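Local coordinates for protein putative hydrogenase (Pyrococcus furiosus, PDB 3LRX) that probably works as an FAD- and [2Fe-2S]-dependent electron-transfer enzyme of the ferredoxin–NADP reductase type, this chain being one Rossmann-like domain of the longer protein, at residues L115-G120 / P138-L143; E102-L107 / F129-E134. All blocks are in the same frame, centred on the assembly; numbering follows the deposited sequence.

Contact 1: L115-G120 / P138-L143; sequences LVFMVG and PMKVDL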
# COMPACT_ATOMS: atom_id res chain seq x y z
N LEU A 115 21.48 -7.04 -1.58
CA LEU A 115 20.21 -6.83 -0.87
C LEU A 115 20.15 -7.46 0.52
O LEU A 115 20.86 -8.42 0.80
CB LEU A 115 19.05 -7.38 -1.69
CG LEU A 115 17.74 -7.66 -0.94
CD1 LEU A 115 17.11 -6.38 -0.43
CD2 LEU A 115 16.77 -8.36 -1.90
N VAL A 116 19.31 -6.92 1.38
CA VAL A 116 19.16 -7.48 2.71
C VAL A 116 17.68 -7.43 3.06
O VAL A 116 16.99 -6.44 2.80
CB VAL A 116 20.00 -6.72 3.75
CG1 VAL A 116 19.72 -5.26 3.68
CG2 VAL A 116 19.73 -7.26 5.13
N PHE A 117 17.20 -8.55 3.60
CA PHE A 117 15.80 -8.73 3.95
C PHE A 117 15.71 -9.20 5.38
O PHE A 117 16.46 -10.07 5.79
CB PHE A 117 15.21 -9.77 3.02
CG PHE A 117 13.84 -10.19 3.38
CD1 PHE A 117 13.58 -11.47 3.81
CD2 PHE A 117 12.80 -9.29 3.26
CE1 PHE A 117 12.28 -11.87 4.12
CE2 PHE A 117 11.50 -9.67 3.57
CZ PHE A 117 11.24 -10.97 4.00
N MSE A 118 14.79 -8.65 6.15
CA MSE A 118 14.67 -9.08 7.53
C MSE A 118 13.24 -9.29 7.94
O MSE A 118 12.32 -8.80 7.29
CB MSE A 118 15.30 -8.04 8.46
CG MSE A 118 15.30 -8.44 9.93
SE MSE A 118 16.38 -7.26 11.04
CE MSE A 118 15.28 -7.26 12.63
N VAL A 119 13.04 -10.03 9.01
CA VAL A 119 11.71 -10.26 9.54
C VAL A 119 11.94 -10.60 11.01
O VAL A 119 12.49 -11.65 11.33
CB VAL A 119 10.96 -11.40 8.77
CG1 VAL A 119 11.84 -12.61 8.65
CG2 VAL A 119 9.68 -11.75 9.50
N GLY A 120 11.56 -9.66 11.87
CA GLY A 120 11.72 -9.81 13.30
C GLY A 120 11.00 -8.66 14.00
O GLY A 120 10.24 -7.94 13.33
N PRO A 138 20.56 -1.70 -0.15
CA PRO A 138 19.10 -1.60 0.01
C PRO A 138 18.56 -2.66 0.96
O PRO A 138 19.20 -3.70 1.15
CB PRO A 138 18.59 -1.79 -1.41
CG PRO A 138 19.60 -2.74 -2.01
CD PRO A 138 20.92 -2.17 -1.49
N MSE A 139 17.40 -2.41 1.54
CA MSE A 139 16.81 -3.39 2.45
C MSE A 139 15.30 -3.44 2.38
O MSE A 139 14.65 -2.48 2.01
CB MSE A 139 17.24 -3.09 3.89
CG MSE A 139 16.83 -4.16 4.87
SE MSE A 139 17.59 -3.71 6.53
CE MSE A 139 16.05 -3.95 7.66
N LYS A 140 14.74 -4.57 2.76
CA LYS A 140 13.30 -4.72 2.71
C LYS A 140 12.90 -5.39 4.01
O LYS A 140 13.68 -6.15 4.58
CB LYS A 140 12.94 -5.57 1.48
CG LYS A 140 11.47 -5.55 1.06
CD LYS A 140 10.54 -6.20 2.09
CE LYS A 140 9.04 -6.14 1.71
NZ LYS A 140 8.62 -6.96 0.52
N VAL A 141 11.71 -5.07 4.49
CA VAL A 141 11.21 -5.65 5.73
C VAL A 141 9.79 -6.19 5.52
O VAL A 141 9.08 -5.82 4.57
CB VAL A 141 11.19 -4.58 6.86
CG1 VAL A 141 10.38 -5.05 8.04
CG2 VAL A 141 12.60 -4.28 7.30
N ASP A 142 9.37 -7.08 6.41
CA ASP A 142 8.04 -7.69 6.34
C ASP A 142 6.89 -6.67 6.38
O ASP A 142 7.05 -5.55 6.87
CB ASP A 142 7.90 -8.71 7.48
CG ASP A 142 7.98 -8.07 8.86
OD1 ASP A 142 8.99 -7.40 9.15
OD2 ASP A 142 7.04 -8.23 9.66
N LEU A 143 5.73 -7.08 5.85
CA LEU A 143 4.50 -6.27 5.81
C LEU A 143 3.22 -7.15 5.70
O LEU A 143 3.32 -8.35 5.37
CB LEU A 143 4.55 -5.26 4.64
CG LEU A 143 5.55 -4.08 4.72
CD1 LEU A 143 6.67 -4.28 3.71
CD2 LEU A 143 4.83 -2.76 4.44
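The ring of Phe117 has the aliphatic chain of Lys140 at its edge: Lys140 CD lies in the ring plane, 3.9 Å from Phe117 CE2, and the two side chains run side by side in the same direction. Lys140 CG stands anti to the backbone N (chi1 -165°) and the chain then bends at chi2, which lays CD along that edge. Lys140 O approaches the ring obliquely, 3.5 Å from Phe117 CD2, while Trp45 of helix 34-48 meets the ring edge-to-face. A lysine suits this border position, since its methylenes lie against the aromatic group while its ammonium reaches Pro17 O. Beneath these side chains the strands run parallel, 19° apart. Lys140 N donates to Val116 O at 2.9 Å, and Lys140 O takes Met118 N at 3.2 Å, so Lys140 bonds residues flanking its own partner, Phe117. A weak bond from Val116 N to Pro138 O starts the ladder.

On the other face Val116 and Met139 cross obliquely, Val116 CG1 against Met139 CB and CG; the branched valine fits the strand, and the long unbranched methionine side chain, here carrying selenium, reaches Val132 of helix 122-132. Farther along, Asp142 lies across Val119 at about a right angle, its CB 4.1 Å from Val119 CG2, and its OD1 is held by Gln125 NE2. Paired parallel strands joined through helix 122-132 form a beta-alpha-beta unit, here the last in a 3-2-1-4-5 Rossmann-like sheet.

Contact 2: E102-L107 / F129-E134; sequences EKVREL and FEVVKE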
# COMPACT_ATOMS: atom_id res chain seq x y z
N GLU A 102 26.02 -6.81 15.73
CA GLU A 102 27.38 -7.31 15.60
C GLU A 102 27.58 -8.13 14.35
O GLU A 102 28.40 -7.78 13.49
CB GLU A 102 27.74 -8.18 16.80
CG GLU A 102 28.47 -7.47 17.92
CD GLU A 102 28.59 -8.36 19.14
OE1 GLU A 102 28.86 -9.57 18.97
OE2 GLU A 102 28.42 -7.84 20.27
N LYS A 103 26.85 -9.24 14.25
CA LYS A 103 26.97 -10.13 13.10
C LYS A 103 26.66 -9.42 11.78
O LYS A 103 27.36 -9.62 10.80
CB LYS A 103 26.06 -11.34 13.29
CG LYS A 103 26.76 -12.68 13.14
CD LYS A 103 27.47 -12.81 11.79
CE LYS A 103 28.12 -14.19 11.65
NZ LYS A 103 29.02 -14.48 12.81
N VAL A 104 25.61 -8.58 11.75
CA VAL A 104 25.24 -7.88 10.52
C VAL A 104 26.38 -6.95 10.08
O VAL A 104 26.71 -6.86 8.90
CB VAL A 104 23.93 -7.08 10.72
CG1 VAL A 104 23.72 -6.07 9.60
CG2 VAL A 104 22.77 -8.05 10.75
N ARG A 105 26.95 -6.26 11.06
CA ARG A 105 28.08 -5.37 10.81
C ARG A 105 29.24 -6.24 10.31
O ARG A 105 29.82 -5.97 9.28
CB ARG A 105 28.49 -4.68 12.12
CG ARG A 105 29.88 -4.06 12.10
CD ARG A 105 29.83 -2.66 11.54
NE ARG A 105 29.09 -1.75 12.43
CZ ARG A 105 28.51 -0.62 12.02
NH1 ARG A 105 28.58 -0.26 10.74
NH2 ARG A 105 27.86 0.13 12.90
N GLU A 106 29.55 -7.29 11.07
CA GLU A 106 30.64 -8.19 10.71
C GLU A 106 30.53 -8.73 9.29
O GLU A 106 31.54 -8.89 8.61
CB GLU A 106 30.68 -9.39 11.66
CG GLU A 106 31.91 -10.25 11.48
CD GLU A 106 31.68 -11.71 11.82
OE1 GLU A 106 32.67 -12.44 12.03
OE2 GLU A 106 30.50 -12.13 11.85
N LEU A 107 29.30 -9.01 8.87
CA LEU A 107 29.02 -9.53 7.53
C LEU A 107 29.14 -8.44 6.46
O LEU A 107 29.82 -8.62 5.44
CB LEU A 107 27.62 -10.17 7.51
CG LEU A 107 27.53 -11.71 7.48
CD1 LEU A 107 28.63 -12.31 8.33
CD2 LEU A 107 26.16 -12.17 7.97
N PHE A 129 18.51 -1.98 10.44
CA PHE A 129 18.34 -1.06 9.32
C PHE A 129 19.35 0.08 9.42
O PHE A 129 20.09 0.34 8.47
CB PHE A 129 16.91 -0.50 9.33
CG PHE A 129 16.60 0.42 8.17
CD1 PHE A 129 17.05 1.74 8.17
CD2 PHE A 129 15.85 -0.04 7.10
CE1 PHE A 129 16.75 2.58 7.11
CE2 PHE A 129 15.55 0.80 6.04
CZ PHE A 129 16.00 2.12 6.05
N GLU A 130 19.39 0.76 10.56
CA GLU A 130 20.30 1.87 10.73
C GLU A 130 21.74 1.46 10.43
O GLU A 130 22.54 2.26 9.94
CB GLU A 130 20.20 2.45 12.15
CG GLU A 130 18.96 3.34 12.42
CD GLU A 130 18.78 4.52 11.44
OE1 GLU A 130 19.78 5.10 10.96
OE2 GLU A 130 17.61 4.87 11.16
N VAL A 131 22.07 0.20 10.70
CA VAL A 131 23.41 -0.30 10.42
C VAL A 131 23.54 -0.57 8.94
O VAL A 131 24.49 -0.13 8.29
CB VAL A 131 23.66 -1.61 11.16
CG1 VAL A 131 25.00 -2.20 10.72
CG2 VAL A 131 23.64 -1.36 12.64
N VAL A 132 22.57 -1.28 8.40
CA VAL A 132 22.59 -1.61 6.99
C VAL A 132 22.73 -0.37 6.13
O VAL A 132 23.57 -0.32 5.23
CB VAL A 132 21.32 -2.34 6.54
CG1 VAL A 132 21.44 -2.69 5.08
CG2 VAL A 132 21.12 -3.59 7.37
N LYS A 133 21.91 0.63 6.40
CA LYS A 133 21.93 1.86 5.62
C LYS A 133 23.33 2.49 5.60
O LYS A 133 23.62 3.36 4.79
CB LYS A 133 20.89 2.85 6.16
CG LYS A 133 20.46 3.91 5.16
CD LYS A 133 19.28 4.74 5.67
CE LYS A 133 19.59 5.44 6.99
NZ LYS A 133 18.45 6.27 7.49
N GLU A 134 24.20 2.02 6.49
CA GLU A 134 25.55 2.56 6.56
C GLU A 134 26.40 2.04 5.40
O GLU A 134 27.32 2.71 4.95
CB GLU A 134 26.20 2.19 7.90
CG GLU A 134 27.68 2.55 8.03
CD GLU A 134 27.96 4.04 7.84
OE1 GLU A 134 29.16 4.42 7.78
OE2 GLU A 134 26.99 4.82 7.76
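Val131 is the residue of 129-134 that meets segment 102-107 of helix 89-110 most fully, touching both Val104 and Arg105. Its CG1 stands anti to the backbone N (chi1 173°), which aims that methyl at the neighbouring helix. There it rests over one face of the Arg105 guanidinium, 4.0 Å above the plane and over its centre, and also lies 4.2 Å from Val104 CG1. A short, branched side chain is well suited to this place: the backbones come close, with the CA atoms of Val131 and Arg105 6.9 Å apart, and a methyl can pack against the flat guanidinium without competing for its N-H groups.

Val132, next in sequence, turns more toward the sheet but still presents CG2 to the same Val104 CG1, at 4.2 Å. One valine methyl is thus shared by two consecutive residues of the opposing helix, while Val104 also packs on Ile29 of strand 25-31. Apolar side chains are in place here, where both helices press upon the strands.

Glu134 closes the walk at the outer border. Its CG lies at the edge of the guanidinium, 4.0 Å from Arg105 NH1, but its carboxylate plane is turned 75° from the guanidinium and Glu134 OE1 stays 5.6 Å from Arg105 NH1. Any attraction between the charges is therefore at longer range, without an ion pair; the NH1 group instead bonds to Tyr135 OH. Arginine suits this border because its bent chain folds over valine and still offers a polar end. Helices 89-110 and 122-132 lie side by side on one face of the parallel sheet, the helix pair of a three-layered alpha/beta/alpha, Rossmann-like domain.

Contact 1 lies within the sheet and contact 2 between helices on one of its faces, their centres about 13 Å apart. Val132 joins them: its CG1 meets Val116 CG1 at 3.4 Å and its CG2 meets Met139 SE at 3.6 Å, so the valine that packs on Val104 also sits on the outermost strand 139-141 and its neighbour 115-119. Phe129, a turn earlier, brings its CA to 3.9 Å from Met139 SE. In chain order the segments alternate. Val104, Val116, Val131, Val132 and Met139 form an apolar seam between the helices and one sheet face, with Phe117 and Lys140 on the other, in a domain probably belonging to an electron-transfer flavoenzyme.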